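Local coordinates for protein probable N-acetyl-gamma-glutamyl-phosphate reductase, chloroplastic (PDB 2CVO) that probably catalyses the NADPH-dependent reduction of N-acetyl-L-glutamyl 5-phosphate to the 5-semialdehyde in chloroplast arginine biosynthesis, at residues Y149-V154 and S174-L179; L179-K184 and Q281-T286; E234-L239 and V247-T252; C313-F318 and I328-D333. All coordinates share one frame; numbering follows the deposited sequence.

Overall arrangement
Contact 1 comes first along the chain: it closes a short loop between helix 170-184 and the chain that runs from strand 148-149 into helix 152-161, in the nucleotide-binding part. Contact 2 then opens from the C-terminal half of that same helix, sharing Leu-179, and closes a loop of 96 residues at helix 276-287. Contact 3, which folds helix 231-243 onto the chain entering strand 250-256, lies wholly within that loop. Contact 4 follows both in series as a hairpin of the mixed sheet. Helix 170-184 is the common element: it touches Leu-239 of contact 3, and Ile-328 of contact 4 meets its Leu-179 and Leu-182.

Contact 1 of 4, residues Y149-V154 and S174-L179; sequences YGLTEV and SIQLPL
Tyr-149 and Gln-176 reach toward each other tip to tip, with the phenol ring and the side-chain amide turned 35° apart. Gln-176 NE2 donates to Tyr-149 OH over 2.9 Å; the hydroxyl lies close to the amide plane, but the bond is bent, with 144° at the hydrogen. The tyrosine has CG anti to its backbone N (chi1 -167°), which carries the ring out toward the helix, while the glutamine chain runs extended beyond CG to meet it. The same hydroxyl bonds to Glu-234 OE2, so this buried phenol is gripped from two residues, and Gln-176 NE2 has a further, weak bond to Pro-172 O.

Next to this polar pair the contact is apolar. Leu-151 splits its two methyls between neighbouring helix residues: CD2 rests 3.6 Å from Gln-176 CB, whereas CD1 faces Leu-177 CD2 at 4.1 Å. That Leu-177 methyl serves several partners at once, with Val-154 CG2 at 4.3 Å and Glu-153 OE1 at 4.0 Å. Glu-153 CB touches the same methyl, and the bend at chi2 turns OE1 back to it; the carboxylate is paired elsewhere, in a salt bridge with Lys-337 and a hydrogen bond to Gln-345 on helix 336-351.

Leu-151 sits at the centre of an inverse gamma turn, just where the chain leaves strand 148-149 for helix 152-161. The contact thus joins the edge of the parallel, Rossmann-type sheet to the helix that starts at Cys-170, the active-site residue by similarity, as in the two-domain semialdehyde dehydrogenase fold.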
loop_
_atom_site.group_PDB
_atom_site.type_symbol
_atom_site.label_atom_id
_atom_site.label_comp_id
_atom_site.label_asym_id
_atom_site.label_seq_id
_atom_site.Cartn_x
_atom_site.Cartn_y
_atom_site.Cartn_z
ATOM N N TYR A 149 -1.971 19.930 30.879
ATOM C CA TYR A 149 -1.470 19.064 29.810
ATOM C C TYR A 149 -2.186 17.712 29.885
ATOM O O TYR A 149 -2.097 17.002 30.887
ATOM C CB TYR A 149 0.041 18.884 29.956
ATOM C CG TYR A 149 0.699 18.264 28.750
ATOM C CD1 TYR A 149 0.666 18.899 27.509
ATOM C CD2 TYR A 149 1.355 17.043 28.846
ATOM C CE1 TYR A 149 1.270 18.331 26.392
ATOM C CE2 TYR A 149 1.961 16.465 27.738
ATOM C CZ TYR A 149 1.916 17.114 26.515
ATOM O OH TYR A 149 2.527 16.545 25.423
ATOM N N GLY A 150 -2.882 17.357 28.811
ATOM C CA GLY A 150 -3.656 16.124 28.789
ATOM C C GLY A 150 -3.021 14.748 28.671
ATOM O O GLY A 150 -3.642 13.846 28.105
ATOM N N LEU A 151 -1.809 14.554 29.184
ATOM C CA LEU A 151 -1.207 13.227 29.112
ATOM C C LEU A 151 -1.797 12.469 30.299
ATOM O O LEU A 151 -1.233 12.451 31.396
ATOM C CB LEU A 151 0.317 13.311 29.211
ATOM C CG LEU A 151 1.061 12.003 28.902
ATOM C CD1 LEU A 151 0.608 11.443 27.547
ATOM C CD2 LEU A 151 2.557 12.264 28.901
ATOM N N THR A 152 -2.951 11.855 30.047
ATOM C CA THR A 152 -3.736 11.134 31.045
ATOM C C THR A 152 -3.002 10.379 32.152
ATOM O O THR A 152 -3.070 10.762 33.324
ATOM C CB THR A 152 -4.724 10.155 30.359
ATOM O OG1 THR A 152 -5.333 10.792 29.229
ATOM C CG2 THR A 152 -5.823 9.751 31.327
ATOM N N GLU A 153 -2.318 9.301 31.788
ATOM C CA GLU A 153 -1.608 8.483 32.759
ATOM C C GLU A 153 -0.572 9.226 33.606
ATOM O O GLU A 153 -0.242 8.791 34.709
ATOM C CB GLU A 153 -0.917 7.310 32.053
ATOM C CG GLU A 153 -1.846 6.229 31.504
ATOM C CD GLU A 153 -2.553 6.622 30.213
ATOM O OE1 GLU A 153 -2.228 7.684 29.630
ATOM O OE2 GLU A 153 -3.434 5.847 29.776
ATOM N N VAL A 154 -0.071 10.348 33.098
ATOM C CA VAL A 154 0.957 11.109 33.798
ATOM C C VAL A 154 0.451 12.245 34.685
ATOM O O VAL A 154 1.030 12.524 35.733
ATOM C CB VAL A 154 1.983 11.677 32.785
ATOM C CG1 VAL A 154 3.015 12.535 33.496
ATOM C CG2 VAL A 154 2.671 10.532 32.058
ATOM N N SER A 174 3.589 9.308 22.597
ATOM C CA SER A 174 4.340 8.059 22.470
ATOM C C SER A 174 5.692 8.091 23.173
ATOM O O SER A 174 6.184 7.060 23.634
ATOM C CB SER A 174 4.551 7.710 20.989
ATOM O OG SER A 174 5.418 8.635 20.346
ATOM N N ILE A 175 6.276 9.282 23.263
ATOM C CA ILE A 175 7.583 9.471 23.880
ATOM C C ILE A 175 7.578 9.715 25.398
ATOM O O ILE A 175 8.336 9.084 26.134
ATOM C CB ILE A 175 8.323 10.629 23.172
ATOM C CG1 ILE A 175 8.601 10.222 21.719
ATOM C CG2 ILE A 175 9.616 10.986 23.921
ATOM C CD1 ILE A 175 8.978 11.372 20.807
ATOM N N GLN A 176 6.727 10.618 25.874
ATOM C CA GLN A 176 6.692 10.906 27.303
ATOM C C GLN A 176 6.214 9.751 28.182
ATOM O O GLN A 176 6.719 9.570 29.288
ATOM C CB GLN A 176 5.857 12.163 27.570
ATOM C CG GLN A 176 6.503 13.422 27.004
ATOM C CD GLN A 176 5.632 14.661 27.139
ATOM O OE1 GLN A 176 5.634 15.334 28.169
ATOM N NE2 GLN A 176 4.874 14.962 26.090
ATOM N N LEU A 177 5.259 8.963 27.698
ATOM C CA LEU A 177 4.762 7.845 28.483
ATOM C C LEU A 177 5.914 6.974 28.995
ATOM O O LEU A 177 6.005 6.701 30.192
ATOM C CB LEU A 177 3.769 7.012 27.665
ATOM C CG LEU A 177 2.388 7.673 27.549
ATOM C CD1 LEU A 177 1.518 6.934 26.553
ATOM C CD2 LEU A 177 1.729 7.701 28.919
ATOM N N PRO A 178 6.817 6.536 28.104
ATOM C CA PRO A 178 7.913 5.708 28.622
ATOM C C PRO A 178 9.061 6.509 29.252
ATOM O O PRO A 178 9.613 6.104 30.275
ATOM C CB PRO A 178 8.361 4.924 27.392
ATOM C CG PRO A 178 8.144 5.913 26.284
ATOM C CD PRO A 178 6.785 6.503 26.630
ATOM N N LEU A 179 9.402 7.653 28.662
ATOM C CA LEU A 179 10.519 8.455 29.171
ATOM C C LEU A 179 10.338 9.222 30.480
ATOM O O LEU A 179 11.271 9.287 31.291
ATOM C CB LEU A 179 10.998 9.435 28.098
ATOM C CG LEU A 179 11.554 8.833 26.808
ATOM C CD1 LEU A 179 12.259 9.930 26.022
ATOM C CD2 LEU A 179 12.529 7.713 27.126
#

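Contact 2 of 4, residues L179-K184 and Q281-T286; sequences LVPLIK and QHLKST
His-282 has CG anti to its backbone N (chi1 -175°), which swings the imidazole across to Pro-181, while Leu-182 and Leu-283 both have CG beside the backbone N, a placing from which the end of each comes nearer the other helix than its CB alone would suggest. The motif is a helix-helix crossing within the dimerisation domain: the segments 179-184 and 281-286 pass 9.8 Å apart between axes, their directions 114° apart.

At its centre the leucine side chains cross at about a right angle, with Leu-283 CD2 3.7 Å from Leu-182 CG. The same methyl lies 4.0 Å from Pro-181 CG, touching both proline ring and leucine. Thr-286 CG2 approaches Pro-181 CB, and Leu-182 CD2 comes to the imidazole edge beside His-282 CD2. Leu-182 also touches Ile-328 of strand 325-332, so the crossing packs onto the mixed sheet.

Thr-286 OG1 sits over one face of the His-282 ring, offset toward the rim, and bonds back to His-282 O, which also accepts from Ser-285 OG and Thr-286 N. His-282 NE2 gives Pro-181 O a weak bond of 3.3 Å, well off straight; a water in the ring plane bridges the pair, donating to Pro-181 O and lying 2.7 Å from both Pro-181 O and His-282 NE2.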
loop_
_atom_site.group_PDB
_atom_site.type_symbol
_atom_site.label_atom_id
_atom_site.label_comp_id
_atom_site.label_asym_id
_atom_site.label_seq_id
_atom_site.Cartn_x
_atom_site.Cartn_y
_atom_site.Cartn_z
ATOM N N LEU A 179 9.402 7.653 28.662
ATOM C CA LEU A 179 10.519 8.455 29.171
ATOM C C LEU A 179 10.338 9.222 30.480
ATOM O O LEU A 179 11.271 9.287 31.291
ATOM C CB LEU A 179 10.998 9.435 28.098
ATOM C CG LEU A 179 11.554 8.833 26.808
ATOM C CD1 LEU A 179 12.259 9.930 26.022
ATOM C CD2 LEU A 179 12.529 7.713 27.126
ATOM N N VAL A 180 9.161 9.805 30.692
ATOM C CA VAL A 180 8.918 10.579 31.907
ATOM C C VAL A 180 9.165 9.796 33.206
ATOM O O VAL A 180 9.948 10.226 34.049
ATOM C CB VAL A 180 7.489 11.176 31.904
ATOM C CG1 VAL A 180 7.196 11.872 33.235
ATOM C CG2 VAL A 180 7.363 12.178 30.763
ATOM N N PRO A 181 8.513 8.639 33.386
ATOM C CA PRO A 181 8.763 7.904 34.631
ATOM C C PRO A 181 10.215 7.457 34.784
ATOM O O PRO A 181 10.756 7.466 35.887
ATOM C CB PRO A 181 7.793 6.726 34.539
ATOM C CG PRO A 181 7.661 6.511 33.058
ATOM C CD PRO A 181 7.538 7.925 32.547
ATOM N N LEU A 182 10.846 7.072 33.679
ATOM C CA LEU A 182 12.233 6.625 33.723
ATOM C C LEU A 182 13.166 7.757 34.125
ATOM O O LEU A 182 14.141 7.541 34.850
ATOM C CB LEU A 182 12.663 6.055 32.365
ATOM C CG LEU A 182 12.006 4.728 31.966
ATOM C CD1 LEU A 182 12.485 4.295 30.585
ATOM C CD2 LEU A 182 12.336 3.666 33.008
ATOM N N ILE A 183 12.872 8.962 33.648
ATOM C CA ILE A 183 13.693 10.113 33.980
ATOM C C ILE A 183 13.473 10.481 35.445
ATOM O O ILE A 183 14.427 10.754 36.170
ATOM C CB ILE A 183 13.358 11.326 33.078
ATOM C CG1 ILE A 183 13.791 11.038 31.640
ATOM C CG2 ILE A 183 14.068 12.572 33.583
ATOM C CD1 ILE A 183 13.501 12.171 30.671
ATOM N N LYS A 184 12.217 10.479 35.884
ATOM C CA LYS A 184 11.914 10.807 37.276
ATOM C C LYS A 184 12.631 9.835 38.206
ATOM O O LYS A 184 13.087 10.217 39.281
ATOM C CB LYS A 184 10.405 10.735 37.542
ATOM C CG LYS A 184 9.582 11.811 36.856
ATOM C CD LYS A 184 8.103 11.656 37.192
ATOM C CE LYS A 184 7.253 12.727 36.515
ATOM N NZ LYS A 184 5.790 12.542 36.774
ATOM N N GLN A 281 11.490 -3.186 34.301
ATOM C CA GLN A 281 10.754 -3.410 35.534
ATOM C C GLN A 281 10.131 -2.128 36.075
ATOM O O GLN A 281 9.054 -2.164 36.668
ATOM C CB GLN A 281 11.662 -4.041 36.594
ATOM C CG GLN A 281 12.066 -5.486 36.305
ATOM C CD GLN A 281 10.874 -6.429 36.199
ATOM O OE1 GLN A 281 9.999 -6.445 37.069
ATOM N NE2 GLN A 281 10.839 -7.225 35.135
ATOM N N HIS A 282 10.792 -0.991 35.878
ATOM C CA HIS A 282 10.217 0.254 36.377
ATOM C C HIS A 282 8.973 0.632 35.581
ATOM O O HIS A 282 7.996 1.120 36.151
ATOM C CB HIS A 282 11.216 1.407 36.312
ATOM C CG HIS A 282 10.695 2.673 36.917
ATOM N ND1 HIS A 282 10.458 2.807 38.269
ATOM C CD2 HIS A 282 10.301 3.839 36.350
ATOM C CE1 HIS A 282 9.940 3.998 38.509
ATOM N NE2 HIS A 282 9.834 4.645 37.361
ATOM N N LEU A 283 9.011 0.415 34.266
ATOM C CA LEU A 283 7.865 0.733 33.416
ATOM C C LEU A 283 6.725 -0.228 33.723
ATOM O O LEU A 283 5.555 0.156 33.695
ATOM C CB LEU A 283 8.232 0.631 31.929
ATOM C CG LEU A 283 9.265 1.617 31.371
ATOM C CD1 LEU A 283 9.568 1.276 29.925
ATOM C CD2 LEU A 283 8.744 3.044 31.482
ATOM N N LYS A 284 7.066 -1.480 34.015
ATOM C CA LYS A 284 6.042 -2.466 34.327
ATOM C C LYS A 284 5.283 -2.064 35.584
ATOM O O LYS A 284 4.054 -2.019 35.584
ATOM C CB LYS A 284 6.651 -3.858 34.523
ATOM C CG LYS A 284 5.594 -4.937 34.757
ATOM C CD LYS A 284 6.146 -6.338 34.546
ATOM C CE LYS A 284 7.024 -6.789 35.699
ATOM N NZ LYS A 284 6.222 -7.095 36.919
ATOM N N SER A 285 6.015 -1.757 36.649
ATOM C CA SER A 285 5.379 -1.370 37.897
ATOM C C SER A 285 4.671 -0.031 37.745
ATOM O O SER A 285 3.642 0.205 38.370
ATOM C CB SER A 285 6.408 -1.304 39.033
ATOM O OG SER A 285 7.384 -0.313 38.782
ATOM N N THR A 286 5.215 0.845 36.907
ATOM C CA THR A 286 4.596 2.147 36.689
ATOM C C THR A 286 3.263 2.032 35.949
ATOM O O THR A 286 2.334 2.790 36.216
ATOM C CB THR A 286 5.490 3.089 35.849
ATOM O OG1 THR A 286 6.739 3.310 36.515
ATOM C CG2 THR A 286 4.797 4.428 35.649
HETATM O O HOH W 1 9.174 7.156 38.041
#

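Contact 3 of 4, residues E234-L239 and V247-T252; sequences EIEQGL and VTISFT
Glu-236 runs from helix 231-243 across the backbone of Val-247 to Ile-249. Its CB and CG each lie 3.5 Å from Val-247 O, CG also flanks Ile-249 CG1, and CD comes 3.3 Å from Val-247 O. The chain is extended beyond CG (chi2 -168°), which brings OE2 3.3 Å from Thr-248 CA. At the tip OE2 accepts from Ile-249 N at 2.9 Å, with 157° at the hydrogen; the N-H arrives on the anti side, 26° out of the carboxylate plane. OE1 pairs with Lys-246, while OE2 is also bound by Arg-321 of the second subunit.

Beside this polar line lie the aliphatic side chains. Ile-249 CD1 meets Ile-235 CG2 at 3.5 Å and Ile-249 CG2 meets Leu-239 CD1 at 3.7 Å, both pairs of side chains crossing near right angles. Further along, Ile-235 CD1 covers one face of the Phe-251 ring, offset toward the rim, and that ring stands edge-to-face with Tyr-171. Leu-239 CB and Val-247 CG1 close the other end.

A helix is thereby packed against the chain that leads into strand 250-256. Because a buried carboxylate binds a backbone N-H, a lysine and an arginine of another subunit, it probably stays ionised and couples this helix-to-strand connection to the subunit interface.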
loop_
_atom_site.group_PDB
_atom_site.type_symbol
_atom_site.label_atom_id
_atom_site.label_comp_id
_atom_site.label_asym_id
_atom_site.label_seq_id
_atom_site.Cartn_x
_atom_site.Cartn_y
_atom_site.Cartn_z
ATOM N N GLU A 234 7.414 20.601 22.965
ATOM C CA GLU A 234 6.364 19.958 23.745
ATOM C C GLU A 234 6.992 18.789 24.507
ATOM O O GLU A 234 6.795 18.638 25.715
ATOM C CB GLU A 234 5.256 19.442 22.821
ATOM C CG GLU A 234 3.961 19.080 23.541
ATOM C CD GLU A 234 2.934 18.462 22.609
ATOM O OE1 GLU A 234 2.833 18.917 21.453
ATOM O OE2 GLU A 234 2.218 17.528 23.032
ATOM N N ILE A 235 7.754 17.969 23.789
ATOM C CA ILE A 235 8.424 16.822 24.388
ATOM C C ILE A 235 9.435 17.284 25.438
ATOM O O ILE A 235 9.410 16.812 26.573
ATOM C CB ILE A 235 9.165 15.992 23.316
ATOM C CG1 ILE A 235 8.155 15.406 22.330
ATOM C CG2 ILE A 235 9.971 14.882 23.973
ATOM C CD1 ILE A 235 8.789 14.845 21.078
ATOM N N GLU A 236 10.313 18.208 25.061
ATOM C CA GLU A 236 11.317 18.705 25.989
ATOM C C GLU A 236 10.686 19.298 27.250
ATOM O O GLU A 236 11.231 19.149 28.340
ATOM C CB GLU A 236 12.226 19.735 25.301
ATOM C CG GLU A 236 12.991 19.166 24.107
ATOM C CD GLU A 236 14.090 20.090 23.597
ATOM O OE1 GLU A 236 13.963 21.326 23.752
ATOM O OE2 GLU A 236 15.075 19.578 23.021
ATOM N N GLN A 237 9.540 19.958 27.109
ATOM C CA GLN A 237 8.860 20.535 28.266
ATOM C C GLN A 237 8.547 19.449 29.297
ATOM O O GLN A 237 8.817 19.613 30.487
ATOM C CB GLN A 237 7.560 21.237 27.835
ATOM C CG GLN A 237 6.663 21.685 28.998
ATOM C CD GLN A 237 5.483 22.549 28.550
ATOM O OE1 GLN A 237 5.642 23.736 28.249
ATOM N NE2 GLN A 237 4.296 21.950 28.497
ATOM N N GLY A 238 7.986 18.334 28.838
ATOM C CA GLY A 238 7.655 17.250 29.749
ATOM C C GLY A 238 8.879 16.555 30.325
ATOM O O GLY A 238 8.903 16.184 31.500
ATOM N N LEU A 239 9.903 16.373 29.501
ATOM C CA LEU A 239 11.121 15.716 29.957
ATOM C C LEU A 239 11.902 16.598 30.924
ATOM O O LEU A 239 12.468 16.103 31.899
ATOM C CB LEU A 239 12.007 15.347 28.766
ATOM C CG LEU A 239 11.371 14.446 27.707
ATOM C CD1 LEU A 239 12.413 14.089 26.668
ATOM C CD2 LEU A 239 10.819 13.186 28.356
ATOM N N VAL A 247 16.224 19.759 29.356
ATOM C CA VAL A 247 16.557 18.631 28.486
ATOM C C VAL A 247 16.516 18.996 27.006
ATOM O O VAL A 247 15.521 19.533 26.521
ATOM C CB VAL A 247 15.591 17.445 28.717
ATOM C CG1 VAL A 247 15.922 16.298 27.764
ATOM C CG2 VAL A 247 15.677 16.982 30.156
ATOM N N THR A 248 17.601 18.699 26.293
ATOM C CA THR A 248 17.685 18.967 24.859
ATOM C C THR A 248 17.821 17.648 24.110
ATOM O O THR A 248 18.849 16.979 24.189
ATOM C CB THR A 248 18.886 19.842 24.510
ATOM O OG1 THR A 248 18.731 21.128 25.125
ATOM C CG2 THR A 248 18.976 20.018 22.998
ATOM N N ILE A 249 16.780 17.292 23.365
ATOM C CA ILE A 249 16.746 16.029 22.635
ATOM C C ILE A 249 17.019 16.132 21.142
ATOM O O ILE A 249 17.070 17.219 20.569
ATOM C CB ILE A 249 15.359 15.342 22.785
ATOM C CG1 ILE A 249 14.295 16.166 22.045
ATOM C CG2 ILE A 249 14.983 15.220 24.257
ATOM C CD1 ILE A 249 12.884 15.583 22.088
ATOM N N SER A 250 17.198 14.972 20.526
ATOM C CA SER A 250 17.397 14.872 19.090
ATOM C C SER A 250 16.136 14.147 18.619
ATOM O O SER A 250 15.925 12.987 18.959
ATOM C CB SER A 250 18.632 14.031 18.767
ATOM O OG SER A 250 18.771 13.879 17.364
ATOM N N PHE A 251 15.298 14.832 17.852
ATOM C CA PHE A 251 14.050 14.250 17.369
ATOM C C PHE A 251 13.958 14.337 15.849
ATOM O O PHE A 251 14.076 15.423 15.282
ATOM C CB PHE A 251 12.866 14.993 18.000
ATOM C CG PHE A 251 11.516 14.552 17.493
ATOM C CD1 PHE A 251 10.965 13.339 17.894
ATOM C CD2 PHE A 251 10.783 15.371 16.631
ATOM C CE1 PHE A 251 9.693 12.946 17.447
ATOM C CE2 PHE A 251 9.516 14.992 16.176
ATOM C CZ PHE A 251 8.969 13.775 16.589
ATOM N N THR A 252 13.745 13.193 15.197
ATOM C CA THR A 252 13.626 13.157 13.741
ATOM C C THR A 252 12.421 12.320 13.321
ATOM O O THR A 252 12.422 11.092 13.458
ATOM C CB THR A 252 14.890 12.563 13.081
ATOM O OG1 THR A 252 16.042 13.302 13.500
ATOM C CG2 THR A 252 14.784 12.642 11.557
#

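Contact 4 of 4, residues C313-F318 and I328-D333; sequences CFMNVF and IISVID
Phe-314 and Val-331 exchange two backbone hydrogen bonds, as do Asn-316 and Ile-329. The shorter bond of each pair is also the straighter: Val-331 N to Phe-314 O and Ile-329 N to Asn-316 O are both 2.9 Å, with 168° and 171° at the hydrogen. Met-315 faces Ser-330, and Val-317 faces Ile-328, in non-hydrogen-bonded pairs.

On the face of Cys-313, Met-315 and Val-317, Cys-313 SG lies 3.2 Å from Ser-330 OG, and Met-315 CE approaches the same hydroxyl. Val-317 CG2 touches Ile-328 CG1 at 3.9 Å. On the other face, that of Phe-314, Asn-316, Ile-329 and Val-331, Val-331 CG2 packs on Phe-314 CB at 3.8 Å. The Phe-318 ring end reaches Ile-329 CD1.

Farther out, Ser-330 OG bonds to Ser-174 O of helix 170-184, which covers the Met-315 face through Pro-178. Asn-316 OD1 accepts from Val-317 N, and Asn-316 ND2 bonds to Ser-300 O. Phe-318 packs on Ile-226 and Ile-329 on Ala-223 of the second subunit, Phe-314 on Ile-72 of the third. With the Ile-332 side chain about 5 Å from that of Cys-170, active-site residue by similarity, this antiparallel beta hairpin of the dimerisation domain's mixed sheet ends beside the presumed active site.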
loop_
_atom_site.group_PDB
_atom_site.type_symbol
_atom_site.label_atom_id
_atom_site.label_comp_id
_atom_site.label_asym_id
_atom_site.label_seq_id
_atom_site.Cartn_x
_atom_site.Cartn_y
_atom_site.Cartn_z
ATOM N N CYS A 313 -1.286 1.901 23.780
ATOM C CA CYS A 313 0.098 2.283 23.543
ATOM C C CYS A 313 0.842 1.029 23.966
ATOM O O CYS A 313 0.779 0.642 25.136
ATOM C CB CYS A 313 0.553 3.435 24.440
ATOM S SG CYS A 313 2.379 3.659 24.442
ATOM N N PHE A 314 1.505 0.367 23.023
ATOM C CA PHE A 314 2.268 -0.835 23.353
ATOM C C PHE A 314 3.738 -0.430 23.379
ATOM O O PHE A 314 4.190 0.327 22.522
ATOM C CB PHE A 314 2.065 -1.936 22.302
ATOM C CG PHE A 314 0.709 -2.613 22.351
ATOM C CD1 PHE A 314 -0.231 -2.290 23.327
ATOM C CD2 PHE A 314 0.377 -3.578 21.399
ATOM C CE1 PHE A 314 -1.485 -2.919 23.354
ATOM C CE2 PHE A 314 -0.872 -4.214 21.415
ATOM C CZ PHE A 314 -1.806 -3.882 22.393
ATOM N N MET A 315 4.486 -0.930 24.357
ATOM C CA MET A 315 5.895 -0.586 24.441
ATOM C C MET A 315 6.763 -1.697 25.010
ATOM O O MET A 315 6.277 -2.658 25.604
ATOM C CB MET A 315 6.084 0.687 25.278
ATOM C CG MET A 315 5.576 0.586 26.708
ATOM S SD MET A 315 5.929 2.061 27.717
ATOM C CE MET A 315 5.029 3.266 26.871
ATOM N N ASN A 316 8.064 -1.558 24.801
ATOM C CA ASN A 316 9.024 -2.511 25.315
ATOM C C ASN A 316 10.375 -1.820 25.292
ATOM O O ASN A 316 10.557 -0.815 24.595
ATOM C CB ASN A 316 9.070 -3.782 24.458
ATOM C CG ASN A 316 9.477 -5.008 25.268
ATOM O OD1 ASN A 316 10.020 -4.881 26.364
ATOM N ND2 ASN A 316 9.220 -6.198 24.731
ATOM N N VAL A 317 11.312 -2.348 26.070
ATOM C CA VAL A 317 12.647 -1.784 26.136
ATOM C C VAL A 317 13.649 -2.895 25.884
ATOM O O VAL A 317 13.487 -4.012 26.375
ATOM C CB VAL A 317 12.911 -1.120 27.512
ATOM C CG1 VAL A 317 12.566 -2.074 28.625
ATOM C CG2 VAL A 317 14.371 -0.690 27.611
ATOM N N PHE A 318 14.681 -2.586 25.109
ATOM C CA PHE A 318 15.694 -3.576 24.774
ATOM C C PHE A 318 17.112 -3.098 25.058
ATOM O O PHE A 318 17.379 -1.899 25.150
ATOM C CB PHE A 318 15.586 -3.955 23.294
ATOM C CG PHE A 318 14.196 -4.327 22.862
ATOM C CD1 PHE A 318 13.270 -3.339 22.530
ATOM C CD2 PHE A 318 13.806 -5.663 22.797
ATOM C CE1 PHE A 318 11.968 -3.680 22.135
ATOM C CE2 PHE A 318 12.511 -6.016 22.405
ATOM C CZ PHE A 318 11.590 -5.020 22.072
ATOM N N ILE A 328 14.221 1.908 23.524
ATOM C CA ILE A 328 12.823 1.847 23.930
ATOM C C ILE A 328 11.935 2.040 22.706
ATOM O O ILE A 328 12.146 2.968 21.926
ATOM C CB ILE A 328 12.497 2.955 24.959
ATOM C CG1 ILE A 328 13.351 2.768 26.216
ATOM C CG2 ILE A 328 11.017 2.935 25.308
ATOM C CD1 ILE A 328 13.144 3.854 27.256
ATOM N N ILE A 329 10.957 1.156 22.526
ATOM C CA ILE A 329 10.042 1.280 21.395
ATOM C C ILE A 329 8.614 1.460 21.894
ATOM O O ILE A 329 8.124 0.679 22.708
ATOM C CB ILE A 329 10.095 0.049 20.467
ATOM C CG1 ILE A 329 11.494 -0.084 19.861
ATOM C CG2 ILE A 329 9.060 0.202 19.346
ATOM C CD1 ILE A 329 11.668 -1.308 18.971
ATOM N N SER A 330 7.957 2.499 21.396
ATOM C CA SER A 330 6.590 2.803 21.792
ATOM C C SER A 330 5.712 3.056 20.562
ATOM O O SER A 330 6.066 3.852 19.686
ATOM C CB SER A 330 6.587 4.039 22.694
ATOM O OG SER A 330 5.288 4.327 23.175
ATOM N N VAL A 331 4.566 2.383 20.505
ATOM C CA VAL A 331 3.646 2.548 19.387
ATOM C C VAL A 331 2.231 2.875 19.844
ATOM O O VAL A 331 1.794 2.448 20.916
ATOM C CB VAL A 331 3.592 1.273 18.502
ATOM C CG1 VAL A 331 4.994 0.911 18.025
ATOM C CG2 VAL A 331 2.981 0.118 19.281
ATOM N N ILE A 332 1.538 3.659 19.023
ATOM C CA ILE A 332 0.152 4.043 19.262
ATOM C C ILE A 332 -0.486 4.333 17.907
ATOM O O ILE A 332 0.199 4.410 16.876
ATOM C CB ILE A 332 0.010 5.361 20.074
ATOM C CG1 ILE A 332 0.782 6.481 19.363
ATOM C CG2 ILE A 332 0.460 5.165 21.519
ATOM C CD1 ILE A 332 0.533 7.871 19.922
ATOM N N ASP A 333 -1.806 4.473 17.909
ATOM C CA ASP A 333 -2.509 4.852 16.696
ATOM C C ASP A 333 -2.485 6.376 16.839
ATOM O O ASP A 333 -3.075 6.924 17.769
ATOM C CB ASP A 333 -3.943 4.316 16.710
ATOM C CG ASP A 333 -4.749 4.761 15.496
ATOM O OD1 ASP A 333 -5.685 4.031 15.108
ATOM O OD2 ASP A 333 -4.458 5.842 14.938
#